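Local coordinates for protein N-acetylglucosamine-6-phosphate deacetylase (PDB 6FV4) that probably removes the acetyl group from N-acetylglucosamine-6-phosphate, using bound divalent metal in the manner of the amidohydrolase superfamily, at residues V64-H72 against A350-L360; T245-V256 against T272-A283. The protein carries 1 engineered substitution. All blocks are in the same frame, centred on the assembly; numbering follows the deposited sequence.

Contact 1 (V64-H72 against A350-L360). With ZN (zinc ion), chain H.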
loop_
_atom_site.group_PDB
_atom_site.type_symbol
_atom_site.label_atom_id
_atom_site.label_comp_id
_atom_site.label_asym_id
_atom_site.label_seq_id
_atom_site.Cartn_x
_atom_site.Cartn_y
_atom_site.Cartn_z
ATOM N N VAL B 64 -11.346 28.433 4.590
ATOM C CA VAL B 64 -10.047 28.991 4.216
ATOM C C VAL B 64 -8.985 27.917 4.402
ATOM O O VAL B 64 -8.973 27.211 5.416
ATOM C CB VAL B 64 -9.704 30.246 5.038
ATOM C CG1 VAL B 64 -8.284 30.720 4.719
ATOM C CG2 VAL B 64 -10.714 31.358 4.774
ATOM N N VAL B 65 -8.107 27.778 3.416
ATOM C CA VAL B 65 -6.990 26.840 3.481
ATOM C C VAL B 65 -5.724 27.599 3.105
ATOM O O VAL B 65 -5.791 28.675 2.495
ATOM C CB VAL B 65 -7.211 25.626 2.549
ATOM C CG1 VAL B 65 -8.448 24.804 3.021
ATOM C CG2 VAL B 65 -7.342 26.091 1.093
ATOM N N PRO B 66 -4.555 27.066 3.443
ATOM C CA PRO B 66 -3.313 27.669 2.937
ATOM C C PRO B 66 -3.273 27.578 1.416
ATOM O O PRO B 66 -3.955 26.752 0.799
ATOM C CB PRO B 66 -2.201 26.827 3.576
ATOM C CG PRO B 66 -2.885 25.956 4.633
ATOM C CD PRO B 66 -4.311 25.831 4.213
ATOM N N GLY B 67 -2.481 28.455 0.808
ATOM C CA GLY B 67 -2.350 28.415 -0.640
ATOM C C GLY B 67 -1.838 27.061 -1.100
ATOM O O GLY B 67 -1.045 26.409 -0.412
ATOM N N PHE B 68 -2.320 26.619 -2.267
ATOM C CA PHE B 68 -1.833 25.366 -2.828
ATOM C C PHE B 68 -0.396 25.532 -3.325
ATOM O O PHE B 68 -0.006 26.597 -3.809
ATOM C CB PHE B 68 -2.739 24.893 -3.973
ATOM C CG PHE B 68 -4.190 24.683 -3.570
ATOM C CD1 PHE B 68 -5.218 25.182 -4.364
ATOM C CD2 PHE B 68 -4.525 23.973 -2.427
ATOM C CE1 PHE B 68 -6.555 24.985 -4.027
ATOM C CE2 PHE B 68 -5.880 23.777 -2.076
ATOM C CZ PHE B 68 -6.882 24.292 -2.881
ATOM N N VAL B 69 0.392 24.465 -3.174
ATOM C CA VAL B 69 1.808 24.417 -3.528
ATOM C C VAL B 69 1.953 23.344 -4.600
ATOM O O VAL B 69 2.050 22.149 -4.285
ATOM C CB VAL B 69 2.692 24.107 -2.315
ATOM C CG1 VAL B 69 4.174 24.072 -2.726
ATOM C CG2 VAL B 69 2.449 25.122 -1.203
ATOM N N ASP B 70 1.948 23.747 -5.871
ATOM C CA ASP B 70 2.056 22.811 -6.991
ATOM C C ASP B 70 3.518 22.678 -7.383
ATOM O O ASP B 70 4.113 23.619 -7.925
ATOM C CB ASP B 70 1.207 23.280 -8.169
ATOM C CG ASP B 70 0.997 22.190 -9.210
ATOM O OD1 ASP B 70 0.259 22.456 -10.193
ATOM O OD2 ASP B 70 1.557 21.076 -9.053
ATOM N N THR B 71 4.107 21.519 -7.102
ATOM C CA THR B 71 5.539 21.331 -7.277
ATOM C C THR B 71 5.900 20.618 -8.574
ATOM O O THR B 71 7.061 20.247 -8.763
ATOM C CB THR B 71 6.132 20.568 -6.092
ATOM O OG1 THR B 71 5.446 19.317 -5.925
ATOM C CG2 THR B 71 5.990 21.394 -4.813
ATOM N N HIS B 72 4.953 20.433 -9.483
ATOM C CA HIS B 72 5.264 19.721 -10.722
ATOM C C HIS B 72 4.159 20.081 -11.713
ATOM O O HIS B 72 3.063 19.522 -11.645
ATOM C CB HIS B 72 5.356 18.219 -10.469
ATOM C CG HIS B 72 5.595 17.387 -11.699
ATOM N ND1 HIS B 72 6.022 16.080 -11.634
ATOM C CD2 HIS B 72 5.446 17.663 -13.017
ATOM C CE1 HIS B 72 6.133 15.590 -12.857
ATOM N NE2 HIS B 72 5.794 16.535 -13.715
ATOM N N ALA B 350 -1.738 18.967 -0.311
ATOM C CA ALA B 350 -1.717 19.981 -1.359
ATOM C C ALA B 350 -0.926 21.221 -0.974
ATOM O O ALA B 350 -0.652 22.055 -1.850
ATOM C CB ALA B 350 -3.143 20.408 -1.727
ATOM N N CYS B 351 -0.568 21.363 0.309
ATOM C CA CYS B 351 0.050 22.575 0.835
ATOM C C CYS B 351 1.320 22.282 1.630
ATOM O O CYS B 351 2.385 22.823 1.308
ATOM C CB CYS B 351 -0.941 23.354 1.715
ATOM S SG CYS B 351 -2.637 23.559 1.033
ATOM N N VAL B 352 1.254 21.438 2.654
ATOM C CA VAL B 352 2.398 21.298 3.562
ATOM C C VAL B 352 3.421 20.299 3.041
ATOM O O VAL B 352 4.616 20.610 2.947
ATOM C CB VAL B 352 1.932 20.923 4.981
ATOM C CG1 VAL B 352 3.144 20.877 5.914
ATOM C CG2 VAL B 352 0.897 21.919 5.476
ATOM N N ASN B 353 2.988 19.092 2.712
ATOM C CA ASN B 353 3.921 18.057 2.269
ATOM C C ASN B 353 4.740 18.491 1.069
ATOM O O ASN B 353 5.955 18.238 1.063
ATOM C CB ASN B 353 3.169 16.758 1.946
ATOM C CG ASN B 353 2.379 16.228 3.142
ATOM O OD1 ASN B 353 2.577 16.684 4.256
ATOM N ND2 ASN B 353 1.491 15.260 2.902
ATOM N N PRO B 354 4.157 19.071 0.013
ATOM C CA PRO B 354 4.999 19.432 -1.138
ATOM C C PRO B 354 5.966 20.560 -0.834
ATOM O O PRO B 354 7.084 20.559 -1.360
ATOM C CB PRO B 354 3.981 19.821 -2.214
ATOM C CG PRO B 354 2.718 20.085 -1.504
ATOM C CD PRO B 354 2.721 19.229 -0.292
ATOM N N ALA B 355 5.555 21.550 -0.041
ATOM C CA ALA B 355 6.473 22.633 0.294
ATOM C C ALA B 355 7.647 22.102 1.098
ATOM O O ALA B 355 8.801 22.514 0.892
ATOM C CB ALA B 355 5.739 23.736 1.060
ATOM N N ARG B 356 7.369 21.175 2.014
ATOM C CA ARG B 356 8.419 20.586 2.838
ATOM C C ARG B 356 9.347 19.709 2.002
ATOM O O ARG B 356 10.572 19.754 2.167
ATOM C CB ARG B 356 7.778 19.780 3.976
ATOM C CG ARG B 356 8.739 19.311 5.042
ATOM C CD ARG B 356 8.033 18.419 6.037
ATOM N NE ARG B 356 7.350 17.329 5.357
ATOM C CZ ARG B 356 6.075 16.999 5.561
ATOM N NH1 ARG B 356 5.335 17.672 6.438
ATOM N NH2 ARG B 356 5.546 15.985 4.895
ATOM N N ALA B 357 8.786 18.901 1.102
ATOM C CA ALA B 357 9.625 18.035 0.280
ATOM C C ALA B 357 10.609 18.843 -0.563
ATOM O O ALA B 357 11.743 18.409 -0.788
ATOM C CB ALA B 357 8.754 17.157 -0.620
ATOM N N LEU B 358 10.194 20.002 -1.044
ATOM C CA LEU B 358 11.034 20.808 -1.922
ATOM C C LEU B 358 11.847 21.859 -1.185
ATOM O O LEU B 358 12.571 22.624 -1.831
ATOM C CB LEU B 358 10.183 21.476 -3.001
ATOM C CG LEU B 358 10.212 20.570 -4.235
ATOM C CD1 LEU B 358 9.286 19.361 -4.042
ATOM C CD2 LEU B 358 9.874 21.317 -5.493
ATOM N N GLY B 359 11.768 21.906 0.141
ATOM C CA GLY B 359 12.509 22.923 0.873
ATOM C C GLY B 359 11.989 24.317 0.648
ATOM O O GLY B 359 12.754 25.293 0.745
ATOM N N LEU B 360 10.708 24.443 0.328
ATOM C CA LEU B 360 10.105 25.743 0.103
ATOM C C LEU B 360 9.614 26.307 1.424
ATOM O O LEU B 360 9.513 25.574 2.414
ATOM C CB LEU B 360 8.952 25.621 -0.895
ATOM C CG LEU B 360 9.332 25.258 -2.332
ATOM C CD1 LEU B 360 8.109 24.731 -3.107
ATOM C CD2 LEU B 360 9.918 26.490 -2.999
HETATM ZN ZN ZN H . 5.660 16.308 -15.819
#

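Contact 2 (T245-V256 against T272-A283). Engineered in segment 272-283: Ala283 (natural residue Asp).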
loop_
_atom_site.group_PDB
_atom_site.type_symbol
_atom_site.label_atom_id
_atom_site.label_comp_id
_atom_site.label_asym_id
_atom_site.label_seq_id
_atom_site.Cartn_x
_atom_site.Cartn_y
_atom_site.Cartn_z
ATOM N N THR B 245 7.323 3.963 -1.589
ATOM C CA THR B 245 6.362 4.052 -0.494
ATOM C C THR B 245 6.927 3.512 0.809
ATOM O O THR B 245 6.495 3.943 1.886
ATOM C CB THR B 245 5.058 3.319 -0.831
ATOM O OG1 THR B 245 5.337 1.986 -1.270
ATOM C CG2 THR B 245 4.292 4.047 -1.921
ATOM N N GLU B 246 7.898 2.602 0.726
ATOM C CA GLU B 246 8.427 1.936 1.905
ATOM C C GLU B 246 9.264 2.877 2.771
ATOM O O GLU B 246 9.210 2.796 4.001
ATOM C CB GLU B 246 9.232 0.726 1.445
ATOM C CG GLU B 246 10.375 0.277 2.308
ATOM C CD GLU B 246 11.091 -0.917 1.687
ATOM O OE1 GLU B 246 12.077 -0.723 0.945
ATOM O OE2 GLU B 246 10.642 -2.055 1.915
ATOM N N ASP B 247 10.025 3.791 2.156
ATOM C CA ASP B 247 11.039 4.563 2.872
ATOM C C ASP B 247 10.492 5.903 3.376
ATOM O O ASP B 247 9.992 6.714 2.590
ATOM C CB ASP B 247 12.238 4.797 1.965
ATOM C CG ASP B 247 13.445 5.299 2.732
ATOM O OD1 ASP B 247 13.358 6.407 3.314
ATOM O OD2 ASP B 247 14.453 4.566 2.780
ATOM N N SER B 248 10.624 6.149 4.686
ATOM C CA SER B 248 10.015 7.329 5.295
ATOM C C SER B 248 10.635 8.637 4.810
ATOM O O SER B 248 10.029 9.704 4.990
ATOM C CB SER B 248 10.129 7.250 6.822
ATOM O OG SER B 248 11.491 7.233 7.228
ATOM N N ARG B 249 11.823 8.586 4.213
ATOM C CA ARG B 249 12.460 9.796 3.699
ATOM C C ARG B 249 11.802 10.329 2.429
ATOM O O ARG B 249 12.110 11.457 2.013
ATOM C CB ARG B 249 13.932 9.523 3.397
ATOM C CG ARG B 249 14.810 9.335 4.634
ATOM C CD ARG B 249 16.202 8.880 4.228
ATOM N NE ARG B 249 16.185 7.500 3.760
ATOM C CZ ARG B 249 17.265 6.801 3.440
ATOM N NH1 ARG B 249 18.474 7.348 3.537
ATOM N NH2 ARG B 249 17.134 5.551 3.018
ATOM N N VAL B 250 10.946 9.540 1.780
ATOM C CA VAL B 250 10.447 9.857 0.446
ATOM C C VAL B 250 9.042 10.422 0.549
ATOM O O VAL B 250 8.180 9.853 1.236
ATOM C CB VAL B 250 10.464 8.616 -0.462
ATOM C CG1 VAL B 250 9.797 8.934 -1.808
ATOM C CG2 VAL B 250 11.895 8.121 -0.657
ATOM N N THR B 251 8.802 11.533 -0.141
ATOM C CA THR B 251 7.458 12.049 -0.354
ATOM C C THR B 251 7.034 11.754 -1.789
ATOM O O THR B 251 7.686 12.212 -2.737
ATOM C CB THR B 251 7.386 13.547 -0.078
ATOM O OG1 THR B 251 7.818 13.807 1.264
ATOM C CG2 THR B 251 5.946 14.029 -0.238
ATOM N N VAL B 252 5.926 11.007 -1.955
ATOM C CA VAL B 252 5.494 10.588 -3.285
ATOM C C VAL B 252 4.522 11.607 -3.872
ATOM O O VAL B 252 3.642 12.139 -3.184
ATOM C CB VAL B 252 4.893 9.169 -3.251
ATOM C CG1 VAL B 252 6.006 8.160 -2.919
ATOM C CG2 VAL B 252 3.708 9.072 -2.262
ATOM N N GLU B 253 4.720 11.918 -5.149
ATOM C CA GLU B 253 3.781 12.720 -5.915
ATOM C C GLU B 253 2.691 11.817 -6.453
ATOM O O GLU B 253 2.942 10.672 -6.830
ATOM C CB GLU B 253 4.461 13.404 -7.118
ATOM C CG GLU B 253 5.517 14.453 -6.810
ATOM C CD GLU B 253 6.146 15.014 -8.089
ATOM O OE1 GLU B 253 5.795 14.529 -9.209
ATOM O OE2 GLU B 253 6.995 15.937 -7.986
ATOM N N MET B 254 1.474 12.339 -6.512
ATOM C CA MET B 254 0.433 11.618 -7.216
ATOM C C MET B 254 -0.425 12.621 -7.964
ATOM O O MET B 254 -0.797 13.664 -7.416
ATOM C CB MET B 254 -0.417 10.756 -6.236
ATOM C CG MET B 254 -1.423 9.886 -6.929
ATOM S SD MET B 254 -2.052 8.527 -5.899
ATOM C CE MET B 254 -0.544 7.671 -5.439
ATOM N N ILE B 255 -0.734 12.310 -9.223
ATOM C CA ILE B 255 -1.690 13.097 -9.997
ATOM C C ILE B 255 -3.072 12.511 -9.718
ATOM O O ILE B 255 -3.429 11.453 -10.246
ATOM C CB ILE B 255 -1.384 13.077 -11.497
ATOM C CG1 ILE B 255 0.037 13.561 -11.778
ATOM C CG2 ILE B 255 -2.396 13.945 -12.230
ATOM C CD1 ILE B 255 0.544 13.172 -13.169
ATOM N N VAL B 256 -3.864 13.215 -8.912
ATOM C CA VAL B 256 -5.221 12.774 -8.598
ATOM C C VAL B 256 -6.213 13.636 -9.368
ATOM O O VAL B 256 -6.918 14.472 -8.790
ATOM C CB VAL B 256 -5.467 12.823 -7.083
ATOM C CG1 VAL B 256 -6.740 12.083 -6.717
ATOM C CG2 VAL B 256 -4.282 12.183 -6.368
ATOM N N THR B 272 -0.940 3.631 2.887
ATOM C CA THR B 272 0.402 3.073 3.075
ATOM C C THR B 272 1.377 4.093 3.673
ATOM O O THR B 272 2.074 3.795 4.648
ATOM C CB THR B 272 0.956 2.548 1.739
ATOM O OG1 THR B 272 0.026 1.637 1.149
ATOM C CG2 THR B 272 2.278 1.815 1.944
ATOM N N VAL B 273 1.468 5.296 3.103
ATOM C CA VAL B 273 2.581 6.176 3.478
ATOM C C VAL B 273 2.236 7.128 4.612
ATOM O O VAL B 273 3.153 7.686 5.234
ATOM C CB VAL B 273 3.105 6.987 2.280
ATOM C CG1 VAL B 273 3.461 6.061 1.162
ATOM C CG2 VAL B 273 2.081 8.038 1.821
ATOM N N GLY B 274 0.953 7.333 4.900
ATOM C CA GLY B 274 0.542 8.215 5.970
ATOM C C GLY B 274 0.236 9.615 5.475
ATOM O O GLY B 274 0.387 9.920 4.291
ATOM N N PRO B 275 -0.178 10.506 6.384
ATOM C CA PRO B 275 -0.623 11.844 5.971
ATOM C C PRO B 275 0.503 12.802 5.590
ATOM O O PRO B 275 0.212 13.842 4.983
ATOM C CB PRO B 275 -1.373 12.370 7.209
ATOM C CG PRO B 275 -1.396 11.209 8.209
ATOM C CD PRO B 275 -0.266 10.321 7.846
ATOM N N GLU B 276 1.757 12.489 5.915
ATOM C CA GLU B 276 2.890 13.384 5.702
ATOM C C GLU B 276 3.646 13.131 4.413
ATOM O O GLU B 276 4.550 13.906 4.095
ATOM C CB GLU B 276 3.920 13.249 6.836
ATOM C CG GLU B 276 3.784 14.260 7.934
ATOM C CD GLU B 276 2.374 14.310 8.437
ATOM O OE1 GLU B 276 1.835 15.422 8.629
ATOM O OE2 GLU B 276 1.791 13.222 8.616
ATOM N N ARG B 277 3.363 12.044 3.702
ATOM C CA ARG B 277 4.313 11.549 2.721
ATOM C C ARG B 277 3.760 11.510 1.304
ATOM O O ARG B 277 4.403 10.929 0.426
ATOM C CB ARG B 277 4.834 10.172 3.133
ATOM C CG ARG B 277 5.671 10.170 4.410
ATOM C CD ARG B 277 6.404 8.843 4.564
ATOM N NE ARG B 277 6.890 8.409 3.265
ATOM C CZ ARG B 277 6.946 7.154 2.825
ATOM N NH1 ARG B 277 6.547 6.133 3.582
ATOM N NH2 ARG B 277 7.385 6.928 1.588
ATOM N N LEU B 278 2.622 12.147 1.041
ATOM C CA LEU B 278 2.087 12.260 -0.311
ATOM C C LEU B 278 1.873 13.721 -0.669
ATOM O O LEU B 278 1.336 14.493 0.134
ATOM C CB LEU B 278 0.767 11.475 -0.482
ATOM C CG LEU B 278 0.311 11.382 -1.952
ATOM C CD1 LEU B 278 -0.418 10.055 -2.188
ATOM C CD2 LEU B 278 -0.606 12.524 -2.343
ATOM N N SER B 279 2.294 14.091 -1.881
ATOM C CA SER B 279 2.072 15.410 -2.454
ATOM C C SER B 279 1.094 15.306 -3.615
ATOM O O SER B 279 1.292 14.491 -4.522
ATOM C CB SER B 279 3.385 16.008 -2.988
ATOM O OG SER B 279 4.306 16.223 -1.948
ATOM N N LEU B 280 0.084 16.167 -3.621
ATOM C CA LEU B 280 -0.791 16.306 -4.774
ATOM C C LEU B 280 -0.122 17.265 -5.751
ATOM O O LEU B 280 0.391 18.297 -5.335
ATOM C CB LEU B 280 -2.159 16.829 -4.356
ATOM C CG LEU B 280 -2.919 15.873 -3.418
ATOM C CD1 LEU B 280 -4.080 16.583 -2.764
ATOM C CD2 LEU B 280 -3.397 14.706 -4.200
ATOM N N ILE B 281 -0.077 16.883 -7.031
ATOM C CA ILE B 281 0.474 17.698 -8.106
ATOM C C ILE B 281 -0.530 17.663 -9.249
ATOM O O ILE B 281 -1.438 16.826 -9.294
ATOM C CB ILE B 281 1.859 17.208 -8.601
ATOM C CG1 ILE B 281 1.727 15.800 -9.186
ATOM C CG2 ILE B 281 2.917 17.252 -7.481
ATOM C CD1 ILE B 281 2.792 15.418 -10.184
ATOM N N THR B 282 -0.369 18.593 -10.177
ATOM C CA THR B 282 -1.206 18.591 -11.370
ATOM C C THR B 282 -0.527 17.963 -12.573
ATOM O O THR B 282 -1.209 17.348 -13.402
ATOM C CB THR B 282 -1.628 20.021 -11.743
ATOM O OG1 THR B 282 -0.466 20.824 -12.080
ATOM C CG2 THR B 282 -2.414 20.664 -10.595
ATOM N N ALA B 283 0.796 18.139 -12.695
ATOM C CA ALA B 283 1.506 17.925 -13.953
ATOM C C ALA B 283 0.794 18.642 -15.099
ATOM O O ALA B 283 0.779 18.164 -16.229
ATOM C CB ALA B 283 1.674 16.428 -14.247
HETATM O O HOH W 1 6.665 15.396 -3.254
HETATM O O HOH W 2 7.011 15.948 2.868
HETATM O O HOH W 3 -3.005 15.562 -7.716
#

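Contact 1 (V64-H72 against A350-L360)
Val69 N gives its hydrogen to Ala350 O at 2.9 Å, and the bond is almost straight, 173° at the hydrogen. This single bond pins helix 339-357 to strand 68-71, the first strand of the (beta/alpha)8 barrel expected of an amidohydrolase. The carbonyl is available because the residue one helical turn on is Pro354, which has no N-H to offer; a pi-type turn at 350-352 is followed by a kink at Pro354. With the two axes at 44°, successive strand residues meet successive parts of the helix, Val69 at Ala350 to Ala355 and Thr71 at Pro354 and Leu358.

Upstream of the bond, Cys351 SG sits 3.5 Å from Pro66 O. Cys351 SG also meets the Phe68 ring obliquely, 5.2 Å from its centroid, a sulfur-aromatic contact that Ala350 CB supplements at CD2; Phe328 of helix 324-334 also meets this ring. Val69 is the hub. Val69 CG2 reaches to 3.4 Å from Cys351 O, a buried carbonyl for which the model provides no hydrogen-bond partner. With chi1 at -180°, CG1 of Val69 points away from the backbone N, toward Ala355 and Leu360 CD1, and the valine and leucine side chains slide past each other in opposite directions. Gly359, at positive phi, ends the helix in a Schellman motif, with Leu360 N bonded back to Ala355 O.

Farther along, Thr71 crosses Pro354 at about a right angle, Thr71 CG2 resting 3.6 Å from Pro354 CB. Both methyls of Leu358 pack against the same threonine, Leu358 CD2 lying 3.9 Å from Thr71 CB. One residue on, the strand turns a corner and delivers a metal ligand: His72 NE2 binds the zinc ion at 2.1 Å, alongside His74 and Glu138.

Contact 2 (T245-V256 against T272-A283)
Val250 O is gripped side-on by Arg277, which sends NE to it at 2.8 Å and NH2 to it at 3.1 Å, both with the oxygen near the guanidinium plane. The bend in the arginine at chi3 (40°) swings the group back over the loop, where Arg277 NH1 gives a third good bond, 2.8 Å to Thr245 O, reached from above that carbonyl's plane. Thr245 O has a further donor in Gln271 NE2 of the second subunit. One guanidinium face is covered by Asp247 and Ser248, the other by Val273 CB; Asp247 O comes close, but its hydrogen-bond partner is Val250 N, closing a type I turn. In the same loop Asp247 OD1 takes Arg249 N, an Asx turn, and Arg249 NE, while OD2 completes the salt bridge with NH2.

Beyond this, 251-255 and 278-281 run as parallel neighbours, joined through helix 263-273 as a beta-alpha-beta unit, here the last two strands of the (beta/alpha)8 barrel. The ladder alternates: Val252 N to Arg277 O, Ser279 N to Val252 O at 2.7 Å, then Met254 N to Ser279 O. The next rung, Ile281 N to Met254 O, is weak at 3.3 Å. Here a water bridges the strands as well, donating to Met254 O and Ile281 O and accepting from Val256 N. A second water bonds to Ser279 OG.

On the Met254 face, Val256 CG2 presses tightly on Leu280 CD2, 3.4 Å away. On the other, Ile281 crosses Glu253 at about a right angle, and Glu253 OE1 hydrogen-bonds to His72 ND1, making it second shell to zinc. Ile255 CD1 touches the engineered Ala283, where the natural Asp binds metal. Arg277 thus satisfies the carbonyls of Thr245 and Val250, the pairing loosens and takes in water toward Ile281, and Glu253 and Ile255 face the metal centre.

How the contacts relate
Both contacts belong to the same barrel, and contact 2 is nested within the chain loop that contact 1 closes. Every touching residue of contact 1 is buried, and its grip is mostly apolar, helix on strand. Contact 2 is strand on strand, rich in backbone bonds, and runs from a partly exposed loop beside the second subunit to the buried metal site. They meet directly: Asp70 OD1 lies 2.6 Å from Thr282 OG1, a probable hydrogen bond between the first barrel strand and the residue following the last, and Asn353 ND2 reaches Pro275 O at 2.8 Å, tying helix 339-357 to the turn before strand 278-281. At the metal end, His72 and Ala283 come from different contacts.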